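Local structure of polyisoprenyl-teichoic acid--peptidoglycan teichoic acid transferase TagV (Bacillus subtilis, 6UF3) at residues S7-G12 with L28-L33; I88-T93 with T197-T202. The protein is a transferase of the LytR-CpsA-Psr family of bacterial cell-envelope proteins. All coordinates share one frame; numbering follows the deposited sequence.

Contact 1: residues S7-G12 with L28-L33; sequences SILFMG and LIVVTL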
ATOM      1  N   SER A   7     -12.295  -3.376   2.805  1.00 17.34           N
ATOM      2  CA  SER A   7     -11.096  -2.674   2.376  1.00 17.94           C
ATOM      3  C   SER A   7      -9.878  -3.104   3.198  1.00 17.06           C
ATOM      4  O   SER A   7     -10.007  -3.572   4.328  1.00 17.45           O
ATOM      5  CB  SER A   7     -11.283  -1.158   2.515  1.00 19.44           C
ATOM      6  OG  SER A   7     -11.592  -0.868   3.878  1.00 21.31           O
ATOM      7  N   ILE A   8      -8.697  -2.942   2.600  1.00 19.14           N
ATOM      8  CA  ILE A   8      -7.408  -3.190   3.245  1.00 18.91           C
ATOM      9  C   ILE A   8      -6.538  -1.955   3.051  1.00 18.96           C
ATOM     10  O   ILE A   8      -6.432  -1.434   1.937  1.00 17.49           O
ATOM     11  CB  ILE A   8      -6.680  -4.416   2.664  1.00 17.01           C
ATOM     12  CG1 ILE A   8      -7.596  -5.635   2.584  1.00 17.43           C
ATOM     13  CG2 ILE A   8      -5.427  -4.726   3.506  1.00 18.18           C
ATOM     14  CD1 ILE A   8      -6.956  -6.803   1.841  1.00 19.23           C
ATOM     15  N   LEU A   9      -5.916  -1.483   4.132  1.00 16.47           N
ATOM     16  CA  LEU A   9      -4.863  -0.477   4.034  1.00 15.86           C
ATOM     17  C   LEU A   9      -3.516  -1.161   4.222  1.00 16.64           C
ATOM     18  O   LEU A   9      -3.279  -1.813   5.250  1.00 17.70           O
ATOM     19  CB  LEU A   9      -5.037   0.631   5.081  1.00 16.92           C
ATOM     20  CG  LEU A   9      -3.857   1.623   5.188  1.00 18.06           C
ATOM     21  CD1 LEU A   9      -3.641   2.419   3.892  1.00 17.02           C
ATOM     22  CD2 LEU A   9      -4.047   2.601   6.381  1.00 18.52           C
ATOM     23  N   PHE A  10      -2.638  -0.998   3.240  1.00 16.95           N
ATOM     24  CA  PHE A  10      -1.268  -1.482   3.284  1.00 18.19           C
ATOM     25  C   PHE A  10      -0.356  -0.316   3.637  1.00 19.19           C
ATOM     26  O   PHE A  10      -0.349   0.702   2.943  1.00 20.16           O
ATOM     27  CB  PHE A  10      -0.855  -2.068   1.929  1.00 19.16           C
ATOM     28  CG  PHE A  10      -1.590  -3.328   1.553  1.00 20.37           C
ATOM     29  CD1 PHE A  10      -2.796  -3.262   0.865  1.00 21.16           C
ATOM     30  CD2 PHE A  10      -1.063  -4.572   1.867  1.00 23.38           C
ATOM     31  CE1 PHE A  10      -3.474  -4.422   0.510  1.00 22.38           C
ATOM     32  CE2 PHE A  10      -1.739  -5.728   1.526  1.00 22.36           C
ATOM     33  CZ  PHE A  10      -2.939  -5.648   0.837  1.00 20.33           C
ATOM     34  N   MET A  11       0.400  -0.469   4.719  1.00 18.89           N
ATOM     35  CA  MET A  11       1.328   0.540   5.220  1.00 21.21           C
ATOM     36  C   MET A  11       2.740  -0.018   5.121  1.00 23.79           C
ATOM     37  O   MET A  11       3.022  -1.103   5.648  1.00 26.83           O
ATOM     38  CB  MET A  11       0.989   0.916   6.666  1.00 19.18           C
ATOM     39  CG  MET A  11      -0.319   1.683   6.795  1.00 21.01           C
ATOM     40  SD  MET A  11      -0.957   1.709   8.497  1.00 24.03           S
ATOM     41  CE  MET A  11      -1.719   0.083   8.586  1.00 25.87           C
ATOM     42  N   GLY A  12       3.610   0.697   4.413  1.00 21.46           N
ATOM     43  CA  GLY A  12       5.031   0.410   4.399  1.00 20.70           C
ATOM     44  C   GLY A  12       5.775   1.468   5.205  1.00 21.83           C
ATOM     45  O   GLY A  12       5.598   2.663   4.973  1.00 22.40           O
ATOM     46  N   LEU A  28       1.487   4.009   1.342  1.00 16.47           N
ATOM     47  CA  LEU A  28       0.090   3.889   1.754  1.00 14.42           C
ATOM     48  C   LEU A  28      -0.728   3.468   0.548  1.00 18.22           C
ATOM     49  O   LEU A  28      -0.910   4.269  -0.374  1.00 18.58           O
ATOM     50  CB  LEU A  28      -0.462   5.208   2.288  1.00 15.04           C
ATOM     51  CG  LEU A  28       0.101   5.719   3.618  1.00 16.13           C
ATOM     52  CD1 LEU A  28      -0.491   7.083   3.883  1.00 22.93           C
ATOM     53  CD2 LEU A  28      -0.185   4.782   4.772  1.00 20.27           C
ATOM     54  N   ILE A  29      -1.245   2.241   0.561  1.00 17.18           N
ATOM     55  CA  ILE A  29      -2.054   1.744  -0.548  1.00 16.20           C
ATOM     56  C   ILE A  29      -3.344   1.158   0.001  1.00 15.10           C
ATOM     57  O   ILE A  29      -3.314   0.296   0.879  1.00 16.63           O
ATOM     58  CB  ILE A  29      -1.302   0.687  -1.370  1.00 17.14           C
ATOM     59  CG1 ILE A  29      -0.005   1.270  -1.932  1.00 20.03           C
ATOM     60  CG2 ILE A  29      -2.206   0.200  -2.511  1.00 19.85           C
ATOM     61  CD1 ILE A  29       0.965   0.236  -2.489  1.00 22.38           C
ATOM     62  N   VAL A  30      -4.476   1.601  -0.539  1.00 16.33           N
ATOM     63  CA  VAL A  30      -5.788   1.089  -0.163  1.00 15.43           C
ATOM     64  C   VAL A  30      -6.286   0.187  -1.283  1.00 18.96           C
ATOM     65  O   VAL A  30      -6.223   0.561  -2.460  1.00 18.45           O
ATOM     66  CB  VAL A  30      -6.776   2.238   0.082  1.00 18.37           C
ATOM     67  CG1 VAL A  30      -8.190   1.715   0.240  1.00 17.35           C
ATOM     68  CG2 VAL A  30      -6.347   3.000   1.347  1.00 18.37           C
ATOM     69  N   VAL A  31      -6.768  -0.999  -0.919  1.00 16.77           N
ATOM     70  CA  VAL A  31      -7.432  -1.903  -1.860  1.00 14.38           C
ATOM     71  C   VAL A  31      -8.846  -2.130  -1.350  1.00 19.39           C
ATOM     72  O   VAL A  31      -9.040  -2.399  -0.160  1.00 20.52           O
ATOM     73  CB  VAL A  31      -6.674  -3.238  -1.994  1.00 16.82           C
ATOM     74  CG1 VAL A  31      -7.460  -4.227  -2.873  1.00 20.35           C
ATOM     75  CG2 VAL A  31      -5.282  -3.006  -2.557  1.00 18.62           C
ATOM     76  N   THR A  32      -9.838  -2.003  -2.231  1.00 17.60           N
ATOM     77  CA  THR A  32     -11.205  -2.367  -1.888  1.00 16.72           C
ATOM     78  C   THR A  32     -11.583  -3.627  -2.665  1.00 17.61           C
ATOM     79  O   THR A  32     -11.151  -3.816  -3.803  1.00 20.25           O
ATOM     80  CB  THR A  32     -12.203  -1.225  -2.153  1.00 20.08           C
ATOM     81  OG1 THR A  32     -12.107  -0.786  -3.512  1.00 20.44           O
ATOM     82  CG2 THR A  32     -11.897  -0.025  -1.250  1.00 16.63           C
ATOM     83  N   LEU A  33     -12.348  -4.500  -2.029  1.00 16.39           N
ATOM     84  CA  LEU A  33     -12.659  -5.814  -2.586  1.00 16.38           C
ATOM     85  C   LEU A  33     -14.159  -6.051  -2.519  1.00 20.76           C
ATOM     86  O   LEU A  33     -14.808  -5.765  -1.505  1.00 21.04           O
ATOM     87  CB  LEU A  33     -11.906  -6.928  -1.828  1.00 19.01           C
ATOM     88  CG  LEU A  33     -10.371  -6.904  -1.824  1.00 21.36           C
ATOM     89  CD1 LEU A  33      -9.828  -6.115  -0.619  1.00 21.66           C
ATOM     90  CD2 LEU A  33      -9.808  -8.307  -1.808  1.00 24.10           C
TER
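Phe-10, Leu-28 and Ile-8 have the most surface buried where strands 7-12 and 28-33 pair. The Phe-10 ring leans along its strand toward Val-31, and its CE1 lies 3.8 Å from Val-31 CG2, an oblique approach. CG stands anti to the carbonyl carbon (chi1 -67°), which brings the ring edge near Ile-29 O. One face of the ring is covered by Ile-8 CG2 of the same strand, offset toward the rim. The backbone of Phe-10 is bonded twice to Ile-29. Phe-10 N gives a nearly straight bond to Ile-29 O (2.8 Å, 174° at the hydrogen), and Ile-29 N returns one to Phe-10 O.

Ile-8 and Val-31 form the other hydrogen-bonded pair. These pairs belong to an antiparallel beta hairpin in the middle of the mixed sheet, with the two strand directions 163° apart. Ile-8 CD1 reaches Leu-33 CD1 at 3.8 Å. Helix 158-177 covers the face of Phe-10, Ile-29 and Val-31, with Leu-168 touching all three.

Leu-28 lies on the opposite face, with Ser-7, Leu-9, Met-11, Val-30 and Thr-32, and forms a non-hydrogen-bonded pair with Met-11. Its CD2 branch turns to the partner strand and meets Met-11 CG at 3.7 Å. Beside it, Leu-9 CD1 packs on Val-30 CG2 at 3.8 Å, the two side chains crossing at a slant. At the far end of this face, Ser-7 CB meets Thr-32 CG2 at 4.0 Å. Their hydroxyls bond to other partners, Ser-7 OG to Pro-87 O and Thr-32 OG1 to His-256 ND1.

Contact 2: residues I88-T93 with T197-T202; sequences IDKYVT and TNIRIT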
ATOM      1  N   ILE A  88     -11.975   1.365   6.876  1.00 21.21           N
ATOM      2  CA  ILE A  88     -10.800   0.548   6.593  1.00 20.10           C
ATOM      3  C   ILE A  88     -10.942  -0.698   7.464  1.00 20.92           C
ATOM      4  O   ILE A  88     -10.718  -0.663   8.679  1.00 19.95           O
ATOM      5  CB  ILE A  88      -9.479   1.285   6.876  1.00 18.75           C
ATOM      6  CG1 ILE A  88      -9.227   2.410   5.862  1.00 22.52           C
ATOM      7  CG2 ILE A  88      -8.294   0.294   6.914  1.00 25.75           C
ATOM      8  CD1 ILE A  88      -9.170   1.951   4.396  1.00 23.75           C
ATOM      9  N   ASP A  89     -11.336  -1.812   6.856  1.00 20.66           N
ATOM     10  CA  ASP A  89     -11.652  -2.992   7.651  1.00 20.63           C
ATOM     11  C   ASP A  89     -10.402  -3.741   8.097  1.00 19.91           C
ATOM     12  O   ASP A  89     -10.336  -4.222   9.236  1.00 21.09           O
ATOM     13  CB  ASP A  89     -12.577  -3.910   6.839  1.00 23.01           C
ATOM     14  CG  ASP A  89     -13.837  -3.189   6.389  1.00 31.47           C
ATOM     15  OD1 ASP A  89     -14.692  -2.877   7.251  1.00 35.88           O
ATOM     16  OD2 ASP A  89     -13.954  -2.889   5.187  1.00 25.97           O
ATOM     17  N   LYS A  90      -9.415  -3.868   7.213  1.00 20.08           N
ATOM     18  CA  LYS A  90      -8.216  -4.653   7.469  1.00 18.30           C
ATOM     19  C   LYS A  90      -6.990  -3.788   7.243  1.00 17.87           C
ATOM     20  O   LYS A  90      -7.011  -2.849   6.444  1.00 17.50           O
ATOM     21  CB  LYS A  90      -8.130  -5.899   6.544  1.00 18.37           C
ATOM     22  CG  LYS A  90      -9.271  -6.870   6.726  1.00 19.95           C
ATOM     23  CD  LYS A  90      -9.227  -7.493   8.133  1.00 20.83           C
ATOM     24  CE  LYS A  90     -10.190  -8.663   8.237  1.00 22.62           C
ATOM     25  NZ  LYS A  90     -10.162  -9.367   9.555  1.00 26.03           N
ATOM     26  N   TYR A  91      -5.909  -4.121   7.941  1.00 20.40           N
ATOM     27  CA  TYR A  91      -4.647  -3.423   7.766  1.00 20.74           C
ATOM     28  C   TYR A  91      -3.520  -4.440   7.674  1.00 19.76           C
ATOM     29  O   TYR A  91      -3.589  -5.537   8.236  1.00 21.05           O
ATOM     30  CB  TYR A  91      -4.362  -2.413   8.912  1.00 21.97           C
ATOM     31  CG  TYR A  91      -4.306  -3.051  10.277  1.00 24.64           C
ATOM     32  CD1 TYR A  91      -3.124  -3.584  10.774  1.00 25.64           C
ATOM     33  CD2 TYR A  91      -5.445  -3.137  11.061  1.00 24.13           C
ATOM     34  CE1 TYR A  91      -3.081  -4.185  12.018  1.00 26.54           C
ATOM     35  CE2 TYR A  91      -5.408  -3.727  12.306  1.00 25.25           C
ATOM     36  CZ  TYR A  91      -4.233  -4.253  12.771  1.00 30.66           C
ATOM     37  OH  TYR A  91      -4.216  -4.843  14.008  1.00 38.03           O
ATOM     38  N   VAL A  92      -2.488  -4.052   6.934  1.00 19.91           N
ATOM     39  CA  VAL A  92      -1.240  -4.795   6.822  1.00 23.18           C
ATOM     40  C   VAL A  92      -0.121  -3.774   6.956  1.00 25.97           C
ATOM     41  O   VAL A  92      -0.066  -2.823   6.173  1.00 25.64           O
ATOM     42  CB  VAL A  92      -1.120  -5.529   5.476  1.00 26.68           C
ATOM     43  CG1 VAL A  92       0.262  -6.170   5.344  1.00 31.32           C
ATOM     44  CG2 VAL A  92      -2.225  -6.564   5.330  1.00 22.97           C
ATOM     45  N   THR A  93       0.757  -3.948   7.938  1.00 23.56           N
ATOM     46  CA  THR A  93       1.919  -3.081   8.092  1.00 26.42           C
ATOM     47  C   THR A  93       3.175  -3.908   7.866  1.00 30.37           C
ATOM     48  O   THR A  93       3.273  -5.039   8.353  1.00 25.57           O
ATOM     49  CB  THR A  93       1.985  -2.431   9.483  1.00 32.97           C
ATOM     50  OG1 THR A  93       0.738  -1.805   9.799  1.00 37.73           O
ATOM     51  CG2 THR A  93       3.089  -1.374   9.532  1.00 32.72           C
ATOM     52  N   THR A 197      -0.819  -7.360  11.210  1.00 24.15           N
ATOM     53  CA  THR A 197      -2.071  -7.430  10.456  1.00 19.45           C
ATOM     54  C   THR A 197      -3.187  -8.012  11.312  1.00 23.34           C
ATOM     55  O   THR A 197      -2.940  -8.780  12.248  1.00 24.68           O
ATOM     56  CB  THR A 197      -1.907  -8.275   9.191  1.00 22.95           C
ATOM     57  OG1 THR A 197      -3.104  -8.209   8.397  1.00 20.68           O
ATOM     58  CG2 THR A 197      -1.622  -9.739   9.556  1.00 22.63           C
ATOM     59  N   ASN A 198      -4.423  -7.641  10.967  1.00 21.11           N
ATOM     60  CA  ASN A 198      -5.612  -8.270  11.524  1.00 19.85           C
ATOM     61  C   ASN A 198      -6.308  -9.175  10.512  1.00 20.48           C
ATOM     62  O   ASN A 198      -7.464  -9.548  10.721  1.00 20.62           O
ATOM     63  CB  ASN A 198      -6.592  -7.223  12.062  1.00 23.03           C
ATOM     64  CG  ASN A 198      -7.227  -6.387  10.968  1.00 20.49           C
ATOM     65  OD1 ASN A 198      -6.658  -6.198   9.893  1.00 18.74           O
ATOM     66  ND2 ASN A 198      -8.409  -5.848  11.254  1.00 21.34           N
ATOM     67  N   ILE A 199      -5.623  -9.531   9.427  1.00 20.31           N
ATOM     68  CA  ILE A 199      -6.092 -10.557   8.505  1.00 21.02           C
ATOM     69  C   ILE A 199      -5.619 -11.897   9.041  1.00 22.93           C
ATOM     70  O   ILE A 199      -4.426 -12.077   9.292  1.00 28.03           O
ATOM     71  CB  ILE A 199      -5.559 -10.324   7.085  1.00 17.20           C
ATOM     72  CG1 ILE A 199      -5.984  -8.945   6.581  1.00 21.49           C
ATOM     73  CG2 ILE A 199      -6.044 -11.444   6.142  1.00 20.46           C
ATOM     74  CD1 ILE A 199      -5.433  -8.640   5.182  1.00 19.75           C
ATOM     75  N   ARG A 200      -6.547 -12.829   9.219  1.00 22.66           N
ATOM     76  CA  ARG A 200      -6.215 -14.152   9.717  1.00 26.86           C
ATOM     77  C   ARG A 200      -5.821 -15.056   8.561  1.00 24.27           C
ATOM     78  O   ARG A 200      -6.118 -14.780   7.399  1.00 27.07           O
ATOM     79  CB  ARG A 200      -7.390 -14.757  10.482  1.00 35.40           C
ATOM     80  CG  ARG A 200      -7.418 -14.363  11.941  1.00 47.16           C
ATOM     81  CD  ARG A 200      -8.789 -13.878  12.357  1.00 59.11           C
ATOM     82  NE  ARG A 200      -8.808 -13.466  13.759  1.00 65.11           N
ATOM     83  CZ  ARG A 200      -9.875 -13.537  14.547  1.00 71.15           C
ATOM     84  NH1 ARG A 200      -9.798 -13.138  15.811  1.00 69.66           N
ATOM     85  NH2 ARG A 200     -11.021 -14.006  14.070  1.00 72.57           N
ATOM     86  N   ILE A 201      -5.110 -16.130   8.895  1.00 27.67           N
ATOM     87  CA  ILE A 201      -4.677 -17.072   7.866  1.00 28.01           C
ATOM     88  C   ILE A 201      -5.878 -17.618   7.103  1.00 27.06           C
ATOM     89  O   ILE A 201      -5.871 -17.674   5.867  1.00 29.43           O
ATOM     90  CB  ILE A 201      -3.839 -18.194   8.499  1.00 33.56           C
ATOM     91  CG1 ILE A 201      -2.454 -17.666   8.878  1.00 37.36           C
ATOM     92  CG2 ILE A 201      -3.747 -19.388   7.558  1.00 35.82           C
ATOM     93  CD1 ILE A 201      -1.650 -17.136   7.705  1.00 39.42           C
ATOM     94  N   THR A 202      -6.936 -17.997   7.825  1.00 26.34           N
ATOM     95  CA  THR A 202      -8.130 -18.536   7.179  1.00 30.92           C
ATOM     96  C   THR A 202      -8.762 -17.515   6.241  1.00 29.19           C
ATOM     97  O   THR A 202      -9.238 -17.869   5.157  1.00 28.45           O
ATOM     98  CB  THR A 202      -9.141 -18.991   8.230  1.00 35.93           C
ATOM     99  OG1 THR A 202      -9.329 -17.943   9.190  1.00 43.76           O
ATOM    100  CG2 THR A 202      -8.644 -20.230   8.941  1.00 40.99           C
TER
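Thr-197 meets the strand at Tyr-91 and Val-92. Its OG1 gives a short hydrogen bond to Tyr-91 O (2.7 Å). OG1 is anti to the backbone N (chi1 -174°), beside the carbonyl carbon, where it also accepts from Ile-199 N and closes an ST turn. The hydroxyl thus binds the strand and shapes its own loop. It lies alongside the Val-92 side chain, 3.6 Å from Val-92 CG2. Val-92 and Thr-197 form a non-hydrogen-bonded antiparallel pair.

Asn-198 has the most surface buried here. Its amide stacks, offset, on the Tyr-91 ring, with OD1 over one face toward the rim and the planes 14° apart. Asn-198 CG is 3.5 Å from Tyr-91 CE2. The same amide bonds to the backbone on both sides of Lys-90, to Tyr-91 in the strand and to Asp-89 just before it. Asn-198 OD1 accepts from Tyr-91 N at 2.9 Å, with the donor tilted 26° from the carbonyl plane. Asn-198 ND2 gives a longer bond to Asp-89 O (3.2 Å). Asp-89 O lies in the plane of the Asn-198 amide and is met on a lone pair. These two bonds fix the amide's rotation. The side chain thereby continues the pairing past the short strand 196-197, the outermost strand at this side of the mixed sheet. Lys-90 crosses the amide, and its chain bends at chi2. Its NZ bonds to Asn-198 O at 2.9 Å and forms a salt bridge with Glu-203.

Ile-199 brings apolar contact. CG1 packs on Lys-90 CB, and CD1 reaches Val-92 CG2 at 3.8 Å. Arg-200 then takes the N-cap position of helix 201-210. Its backbone N bonds to Glu-203 OE1, so Glu-203 holds both this helix start and the Lys-90 ammonium.

Overall arrangement
Both segments of contact 1 come earlier in the chain than those of contact 2, and the centres of the two contacts lie about 10 Å apart. They meet within one mixed sheet, whose order is 196-197, 90-94, 6-13, 25-34, 39-44, 220-222. Strands 6-13 and 90-94 are neighbours, and backbone bonds such as Met-11 N to Val-92 O (2.8 Å) probably join the contacts directly. Contact 1 is a local hairpin in the buried middle of the sheet. Contact 2 is a surface contact at its edge, between segments more than 100 residues apart in sequence. Together they tie an early hairpin to a late part of the chain that leads into helix 201-210.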